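Local atomic coordinates of alpha-L-arabinofuranosidase B (Aspergillus kawachii, PDB entry 6SXT), a protein that hydrolyses terminal non-reducing alpha-L-arabinofuranosides from arabinoxylan, L-arabinan and related plant polysaccharides, and carries a separate arabinose-binding domain. Residues A[397-402]-A[417-422]. Residues are numbered along the deposited sequence; the frame is centred on the assembly and turned at random.
Sequences YIRHYN and HEDATF
Asp419, at the end of helix 414-419, meets strand 396-401 with both side chain and backbone. Arg399 NH2 donates to Asp419 OD2 (2.8 Å, 175°) in a nearly straight hydrogen bond of a salt bridge; OD2 lies in the guanidinium plane and accepts through its anti lone pair, and the two side chains run side by side. The Asp419 carbonyl O, near the helix end, accepts His400 N at 2.9 Å, while its CA stands over one face of the His400 imidazole, displaced toward the rim, 4.1 Å from the ring centroid, a CH-pi contact. Ala420, small enough to let the strand come close, brings CA to 3.4 Å from Ile398 O, and a water donates to both Ile398 O and Ala420 O. Phe422 turns its ring edge to Ile398 O.

Further out, the Arg399 chain bends at chi2 (85°) and chi3 (66°), the latter setting NE, which donates to His400 O (3.1 Å) from above the carbonyl plane; NH1 bonds Asn408. Gln415 holds Asp419 OD1, and Ser439 bonds His400 NE2. His400, Asn402 and Asp419 are substrate-binding residues of this beta-trefoil arabinose-binding domain. Shared between Arg399 and Gln415, the Asp419 carboxylate is probably kept ionised and its rotation limited.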
loop_
_atom_site.group_PDB
_atom_site.type_symbol
_atom_site.label_atom_id
_atom_site.label_comp_id
_atom_site.label_asym_id
_atom_site.label_seq_id
_atom_site.Cartn_x
_atom_site.Cartn_y
_atom_site.Cartn_z
ATOM N N TYR A 397 18.392 -9.167 13.639
ATOM C CA TYR A 397 17.536 -9.717 12.573
ATOM C C TYR A 397 17.972 -9.166 11.233
ATOM O O TYR A 397 18.475 -8.085 11.107
ATOM C CB TYR A 397 16.075 -9.324 12.816
ATOM C CG TYR A 397 15.489 -9.812 14.100
ATOM C CD1 TYR A 397 15.732 -9.119 15.278
ATOM C CD2 TYR A 397 14.711 -10.959 14.159
ATOM C CE1 TYR A 397 15.210 -9.549 16.476
ATOM C CE2 TYR A 397 14.158 -11.390 15.354
ATOM C CZ TYR A 397 14.412 -10.672 16.504
ATOM O OH TYR A 397 13.861 -11.113 17.673
ATOM N N ILE A 398 17.680 -9.930 10.184
ATOM C CA ILE A 398 17.819 -9.475 8.791
ATOM C C ILE A 398 16.789 -8.358 8.561
ATOM O O ILE A 398 15.599 -8.572 8.833
ATOM C CB ILE A 398 17.628 -10.625 7.791
ATOM C CG1 ILE A 398 18.622 -11.769 8.078
ATOM C CG2 ILE A 398 17.775 -10.046 6.396
ATOM C CD1 ILE A 398 18.587 -12.902 7.083
ATOM N N ARG A 399 17.271 -7.205 8.132
ATOM C CA ARG A 399 16.406 -6.037 7.834
ATOM C C ARG A 399 16.914 -5.419 6.555
ATOM O O ARG A 399 18.118 -5.455 6.237
ATOM C CB ARG A 399 16.368 -5.066 9.015
ATOM C CG ARG A 399 17.708 -4.393 9.330
ATOM C CD ARG A 399 18.007 -3.146 8.536
ATOM N NE ARG A 399 17.103 -2.063 8.832
ATOM C CZ ARG A 399 17.125 -1.316 9.920
ATOM N NH1 ARG A 399 18.127 -1.414 10.798
ATOM N NH2 ARG A 399 16.151 -0.461 10.179
ATOM N N HIS A 400 16.025 -4.799 5.798
ATOM C CA HIS A 400 16.477 -4.005 4.654
ATOM C C HIS A 400 16.724 -2.554 5.078
ATOM O O HIS A 400 16.017 -2.001 5.957
ATOM C CB HIS A 400 15.533 -4.171 3.444
ATOM C CG HIS A 400 14.139 -3.654 3.629
ATOM N ND1 HIS A 400 13.844 -2.319 3.473
ATOM C CD2 HIS A 400 12.994 -4.320 3.833
ATOM C CE1 HIS A 400 12.532 -2.177 3.616
ATOM N NE2 HIS A 400 11.994 -3.392 3.889
ATOM N N TYR A 401 17.681 -1.933 4.408
ATOM C CA TYR A 401 18.111 -0.547 4.645
ATOM C C TYR A 401 18.788 -0.067 3.378
ATOM O O TYR A 401 19.773 -0.675 2.905
ATOM C CB TYR A 401 19.096 -0.504 5.831
ATOM C CG TYR A 401 19.375 0.902 6.250
ATOM C CD1 TYR A 401 20.352 1.653 5.637
ATOM C CD2 TYR A 401 18.606 1.479 7.238
ATOM C CE1 TYR A 401 20.575 2.965 6.031
ATOM C CE2 TYR A 401 18.818 2.783 7.641
ATOM C CZ TYR A 401 19.811 3.514 7.029
ATOM O OH TYR A 401 20.007 4.802 7.405
ATOM N N ASN A 402 18.233 0.973 2.760
ATOM C CA ASN A 402 18.646 1.368 1.402
ATOM C C ASN A 402 18.554 0.150 0.475
ATOM O O ASN A 402 19.316 0.017 -0.485
ATOM C CB ASN A 402 20.072 1.948 1.371
ATOM C CG ASN A 402 20.113 3.380 1.854
ATOM O OD1 ASN A 402 19.132 4.113 1.702
ATOM N ND2 ASN A 402 21.222 3.765 2.491
ATOM N N HIS A 417 10.854 -2.977 12.830
ATOM C CA HIS A 417 9.907 -4.106 12.726
ATOM C C HIS A 417 9.494 -4.277 11.262
ATOM O O HIS A 417 9.508 -5.416 10.744
ATOM C CB HIS A 417 8.678 -3.911 13.598
ATOM C CG HIS A 417 8.950 -3.952 15.073
ATOM N ND1 HIS A 417 7.979 -3.584 15.977
ATOM C CD2 HIS A 417 10.053 -4.290 15.786
ATOM C CE1 HIS A 417 8.446 -3.743 17.219
ATOM N NE2 HIS A 417 9.700 -4.151 17.147
ATOM N N GLU A 418 9.105 -3.168 10.652
ATOM C CA GLU A 418 8.619 -3.213 9.239
ATOM C C GLU A 418 9.739 -3.628 8.294
ATOM O O GLU A 418 9.497 -4.465 7.381
ATOM C CB GLU A 418 8.038 -1.860 8.825
ATOM C CG GLU A 418 6.769 -1.519 9.604
ATOM C CD GLU A 418 5.964 -0.313 9.143
ATOM O OE1 GLU A 418 6.504 0.547 8.474
ATOM O OE2 GLU A 418 4.805 -0.243 9.559
ATOM N N ASP A 419 10.964 -3.110 8.519
ATOM C CA ASP A 419 12.131 -3.373 7.650
ATOM C C ASP A 419 12.615 -4.819 7.845
ATOM O O ASP A 419 13.410 -5.296 7.026
ATOM C CB ASP A 419 13.303 -2.462 8.068
ATOM C CG ASP A 419 13.188 -0.963 7.819
ATOM O OD1 ASP A 419 12.239 -0.537 7.072
ATOM O OD2 ASP A 419 14.131 -0.200 8.319
ATOM N N ALA A 420 12.169 -5.499 8.896
ATOM C CA ALA A 420 12.660 -6.850 9.280
ATOM C C ALA A 420 11.589 -7.927 9.110
ATOM O O ALA A 420 11.753 -9.040 9.596
ATOM C CB ALA A 420 13.178 -6.822 10.709
ATOM N N THR A 421 10.464 -7.619 8.446
ATOM C CA THR A 421 9.375 -8.600 8.294
ATOM C C THR A 421 9.294 -9.049 6.844
ATOM O O THR A 421 9.264 -8.200 5.940
ATOM C CB THR A 421 8.056 -7.998 8.784
ATOM O OG1 THR A 421 8.184 -7.638 10.154
ATOM C CG2 THR A 421 6.910 -8.960 8.676
ATOM N N PHE A 422 9.259 -10.350 6.656
ATOM C CA PHE A 422 9.260 -10.958 5.303
ATOM C C PHE A 422 8.197 -12.027 5.271
ATOM O O PHE A 422 7.994 -12.815 6.217
ATOM C CB PHE A 422 10.647 -11.502 4.965
ATOM C CG PHE A 422 11.679 -10.409 4.923
ATOM C CD1 PHE A 422 11.954 -9.664 3.789
ATOM C CD2 PHE A 422 12.354 -10.081 6.088
ATOM C CE1 PHE A 422 12.863 -8.623 3.785
ATOM C CE2 PHE A 422 13.290 -9.063 6.087
ATOM C CZ PHE A 422 13.525 -8.300 4.962
HETATM O O HOH W 1 14.042 -10.538 9.489
HETATM O O HOH W 2 10.032 -5.706 5.075
#